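Local coordinates for vinylacetyl-CoA Delta-isomerase (PDB 6VJR), which dehydrates 4-hydroxybutyryl-CoA as an oxygen-tolerant archaeal enzyme carrying FAD and a [4Fe-4S] cluster, and probably also isomerises vinylacetyl-CoA, at the interface of chains A and B. Residues are numbered along the deposited sequence; one frame, centred on the assembly and turned at random. Chains: chain A/B, Vinylacetyl-CoA Delta-isomerase.

Contacts 1 and 2 are adjoining parts of one two-fold interface of the four-chain deposited assembly, likely the one that forms the oligomer; the centres of their C-alpha atoms are about 9 Å apart. A:Phe491 and B:Arg88 belong to both, and each contact has a twin with the chains exchanged. From chain A helix 489-494 serves both: A:Phe491 faces helices 77-94 and 295-314 of chain B in contact 1, while A:Tyr490 reaches helix 320-345 in contact 2. B:Arg88 joins the two from the other side, pairing with an acid in each. Chain A's C-terminal segment lies on a helical surface braced by ion pairs within chain B.

Contact 1: the interface of chains A and B. Residues chain A 466, 491, 494-495; chain B 88-89, 92, 301.
The C-terminal segment of chain A, helix 489-494 and the residue after it, lays its aromatic rings on helix 77-94 of chain B, where A:Phe495 packs against B:Lys89. The lysine chain is bent twice along its length, which folds its CE over the middle of the A:Phe495 ring, 3.6 Å from the centroid, in a CH-pi contact. CG1 of A:Val494 backs the opposite face of that ring, holding it between a methyl from its own chain and a methylene from the partner. B:Gln92 comes to the ring's edge with its amide turned steeply to it.

The same amide is used at both ends. The carbonyl OE1 of B:Gln92 accepts from the phenol OH of A:Tyr466, in helix 464-475, at 2.8 Å, the donor tilted 17° from the carbonyl plane. NE2 of B:Gln92 gives a nearly straight bond of 2.8 Å to OD2 of B:Asp301, arriving above the carboxylate plane, and this fixes which end of the amide faces the tyrosine. NE2 of B:Gln92 also sits over the rim of the A:Phe491 ring, 3.5 Å from CZ of A:Phe491.

B:Arg88 grips B:Asp301 side-on: NE meets OD2 and NH2 meets OD1, each at 2.9 Å, on the syn lone pairs and in the guanidinium plane. OD2 thus takes bonds from both the arginine and the glutamine. A:Phe491 brings CE1 to a face of the guanidinium, 3.5 Å from NH2 of B:Arg88, its ring standing 80° to that plane. B:Asp301 holds B:Arg88 and B:Gln92 in place; the A:Tyr466 bond would join helix 464-475, and the phenyl packing the C-terminal segment, to helices 77-94 and 295-314 of chain B.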
# COMPACT_ATOMS: atom_id res chain seq x y z
N TYR A 466 27.42 -5.69 6.93
CA TYR A 466 27.30 -7.13 6.99
C TYR A 466 26.55 -7.66 5.78
O TYR A 466 26.98 -8.62 5.14
CB TYR A 466 26.62 -7.51 8.31
CG TYR A 466 26.31 -8.98 8.60
CD1 TYR A 466 25.25 -9.63 8.00
CD2 TYR A 466 26.95 -9.65 9.62
CE1 TYR A 466 24.90 -10.93 8.31
CE2 TYR A 466 26.60 -10.95 9.96
CZ TYR A 466 25.58 -11.60 9.28
OH TYR A 466 25.15 -12.89 9.58
N PHE A 491 22.05 -9.06 14.77
CA PHE A 491 22.31 -10.42 14.30
C PHE A 491 22.90 -11.31 15.38
O PHE A 491 22.69 -12.53 15.36
CB PHE A 491 23.05 -10.48 12.97
CG PHE A 491 22.18 -10.16 11.77
CD1 PHE A 491 20.85 -10.52 11.73
CD2 PHE A 491 22.71 -9.50 10.68
CE1 PHE A 491 20.07 -10.20 10.60
CE2 PHE A 491 21.91 -9.22 9.57
CZ PHE A 491 20.59 -9.53 9.56
N VAL A 494 19.68 -12.42 16.86
CA VAL A 494 18.93 -13.27 15.94
C VAL A 494 19.50 -14.68 15.90
O VAL A 494 18.75 -15.66 15.92
CB VAL A 494 18.89 -12.64 14.53
CG1 VAL A 494 18.45 -13.64 13.46
CG2 VAL A 494 17.99 -11.41 14.51
N PHE A 495 20.83 -14.80 15.86
CA PHE A 495 21.47 -16.10 15.72
C PHE A 495 21.96 -16.71 17.04
O PHE A 495 22.62 -17.74 17.02
CB PHE A 495 22.59 -16.01 14.68
CG PHE A 495 22.06 -15.66 13.28
CD1 PHE A 495 21.09 -16.43 12.64
CD2 PHE A 495 22.49 -14.52 12.64
CE1 PHE A 495 20.60 -16.08 11.39
CE2 PHE A 495 22.00 -14.18 11.38
CZ PHE A 495 21.05 -14.96 10.77
N ARG B 88 17.02 -18.61 8.49
CA ARG B 88 17.50 -17.30 8.07
C ARG B 88 19.00 -17.34 7.73
O ARG B 88 19.48 -16.73 6.78
CB ARG B 88 17.15 -16.21 9.08
CG ARG B 88 17.57 -14.83 8.60
CD ARG B 88 17.06 -13.75 9.52
NE ARG B 88 17.32 -12.41 9.01
CZ ARG B 88 16.76 -11.31 9.49
NH1 ARG B 88 16.00 -11.31 10.60
NH2 ARG B 88 16.99 -10.17 8.88
N LYS B 89 19.75 -18.05 8.55
CA LYS B 89 21.19 -18.17 8.32
C LYS B 89 21.45 -18.80 6.94
O LYS B 89 22.32 -18.34 6.20
CB LYS B 89 21.81 -18.99 9.45
CG LYS B 89 23.24 -19.23 9.31
CD LYS B 89 24.09 -18.00 9.19
CE LYS B 89 24.18 -17.15 10.34
NZ LYS B 89 25.44 -16.39 10.15
N GLN B 92 20.82 -16.41 4.12
CA GLN B 92 21.94 -15.49 4.03
C GLN B 92 23.12 -16.13 3.30
O GLN B 92 23.82 -15.47 2.52
CB GLN B 92 22.43 -15.05 5.39
CG GLN B 92 21.50 -14.13 6.16
CD GLN B 92 22.11 -13.58 7.43
OE1 GLN B 92 23.17 -13.98 7.88
NE2 GLN B 92 21.46 -12.58 7.98
N ASP B 301 17.97 -10.18 3.28
CA ASP B 301 19.23 -9.61 3.73
C ASP B 301 20.25 -9.50 2.60
O ASP B 301 20.91 -8.48 2.43
CB ASP B 301 19.80 -10.47 4.85
CG ASP B 301 19.03 -10.47 6.16
OD1 ASP B 301 18.33 -9.47 6.45
OD2 ASP B 301 19.07 -11.53 6.91

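Contact 2: the interface of chains A and B. Residues chain A 360-361, 364, 490-491; chain B 88, 334, 337.
B:Glu334, on helix 320-345, reaches across to A:Tyr490 and can be followed outward from its backbone. CB of B:Glu334 meets a methyl of A:Val364, CG2, at 3.7 Å, the two side chains crossing at about a right angle. CG of B:Glu334 lies a looser 4.5 Å from CG of A:Met360, and the chain then bends (chi2 -52°) away from the methionine, carrying the carboxylate to the tyrosine. CD of B:Glu334 lies 3.5 Å from CE2 of A:Tyr490, with the carboxylate plane nearly perpendicular to the ring.

At the tip the two oxygens divide the work. OE2 of B:Glu334 lies at the edge of the tyrosine ring, in its plane, and accepts from the phenol OH of A:Tyr490 at 2.7 Å; the donor comes from well above the carboxylate plane, 56° out of it. OE2 of B:Glu334 also takes a bond from NH1 of B:Arg88 at 2.9 Å, on the syn side but tilted from the carboxylate plane. OE1 of B:Glu334 receives NH2 of B:Arg88 at 2.8 Å, from above that plane. The guanidinium therefore holds the glutamate end-on, both oxygens close to the guanidinium plane though the two groups are not coplanar, and probably favours the charged carboxylate.

Around this pair the packing is mixed. A:Met360 places CG over the centre of the A:Tyr490 ring, supporting the tyrosine from within its own chain. B:Phe337 slides past the tyrosine in the opposite direction, CD2 of B:Phe337 3.3 Å from the phenol OH of A:Tyr490, while NH1 of B:Arg88 rests above the rim of the B:Phe337 ring. The site would give the interface a polar bond between subunits, with the acceptor held in place by an ion pair inside chain B.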
# COMPACT_ATOMS: atom_id res chain seq x y z
N MET A 360 15.41 -3.67 17.76
CA MET A 360 15.09 -3.68 16.35
C MET A 360 13.64 -4.09 16.15
O MET A 360 12.90 -3.41 15.45
CB MET A 360 16.03 -4.58 15.54
CG MET A 360 15.58 -4.72 14.12
SD MET A 360 15.77 -3.27 13.09
CE MET A 360 17.37 -3.61 12.34
N LEU A 361 13.23 -5.17 16.79
CA LEU A 361 11.87 -5.64 16.61
C LEU A 361 10.82 -4.70 17.22
O LEU A 361 9.70 -4.64 16.72
CB LEU A 361 11.74 -7.06 17.09
CG LEU A 361 12.60 -8.08 16.35
CD1 LEU A 361 12.56 -9.42 17.02
CD2 LEU A 361 12.05 -8.21 14.94
N VAL A 364 10.08 -2.16 14.58
CA VAL A 364 9.18 -2.73 13.60
C VAL A 364 7.73 -2.75 14.09
O VAL A 364 6.80 -2.46 13.36
CB VAL A 364 9.71 -4.14 13.25
CG1 VAL A 364 8.69 -4.87 12.39
CG2 VAL A 364 11.08 -4.08 12.58
N TYR A 490 22.19 -6.77 16.50
CA TYR A 490 20.90 -7.40 16.16
C TYR A 490 21.12 -8.84 15.72
O TYR A 490 20.40 -9.76 16.15
CB TYR A 490 20.11 -6.63 15.10
CG TYR A 490 18.77 -7.28 14.74
CD1 TYR A 490 17.81 -7.62 15.68
CD2 TYR A 490 18.44 -7.56 13.42
CE1 TYR A 490 16.60 -8.22 15.33
CE2 TYR A 490 17.23 -8.14 13.06
CZ TYR A 490 16.28 -8.45 14.01
OH TYR A 490 15.06 -9.05 13.73
N PHE A 491 22.05 -9.06 14.77
CA PHE A 491 22.31 -10.42 14.30
C PHE A 491 22.90 -11.31 15.38
O PHE A 491 22.69 -12.53 15.36
CB PHE A 491 23.05 -10.48 12.97
CG PHE A 491 22.18 -10.16 11.77
CD1 PHE A 491 20.85 -10.52 11.73
CD2 PHE A 491 22.71 -9.50 10.68
CE1 PHE A 491 20.07 -10.20 10.60
CE2 PHE A 491 21.91 -9.22 9.57
CZ PHE A 491 20.59 -9.53 9.56
N ARG B 88 17.02 -18.61 8.49
CA ARG B 88 17.50 -17.30 8.07
C ARG B 88 19.00 -17.34 7.73
O ARG B 88 19.48 -16.73 6.78
CB ARG B 88 17.15 -16.21 9.08
CG ARG B 88 17.57 -14.83 8.60
CD ARG B 88 17.06 -13.75 9.52
NE ARG B 88 17.32 -12.41 9.01
CZ ARG B 88 16.76 -11.31 9.49
NH1 ARG B 88 16.00 -11.31 10.60
NH2 ARG B 88 16.99 -10.17 8.88
N GLU B 334 12.01 -7.51 8.26
CA GLU B 334 11.94 -7.87 9.66
C GLU B 334 10.52 -8.12 10.12
O GLU B 334 10.30 -8.84 11.11
CB GLU B 334 12.58 -6.82 10.56
CG GLU B 334 14.07 -6.62 10.37
CD GLU B 334 14.97 -7.85 10.41
OE1 GLU B 334 16.10 -7.75 9.90
OE2 GLU B 334 14.62 -8.84 11.10
N PHE B 337 10.13 -11.70 9.50
CA PHE B 337 10.90 -12.43 10.51
C PHE B 337 10.14 -12.49 11.84
O PHE B 337 10.08 -13.53 12.50
CB PHE B 337 12.25 -11.75 10.68
CG PHE B 337 13.09 -12.44 11.75
CD1 PHE B 337 13.65 -13.68 11.50
CD2 PHE B 337 13.35 -11.81 12.95
CE1 PHE B 337 14.42 -14.31 12.46
CE2 PHE B 337 14.13 -12.45 13.90
CZ PHE B 337 14.67 -13.67 13.64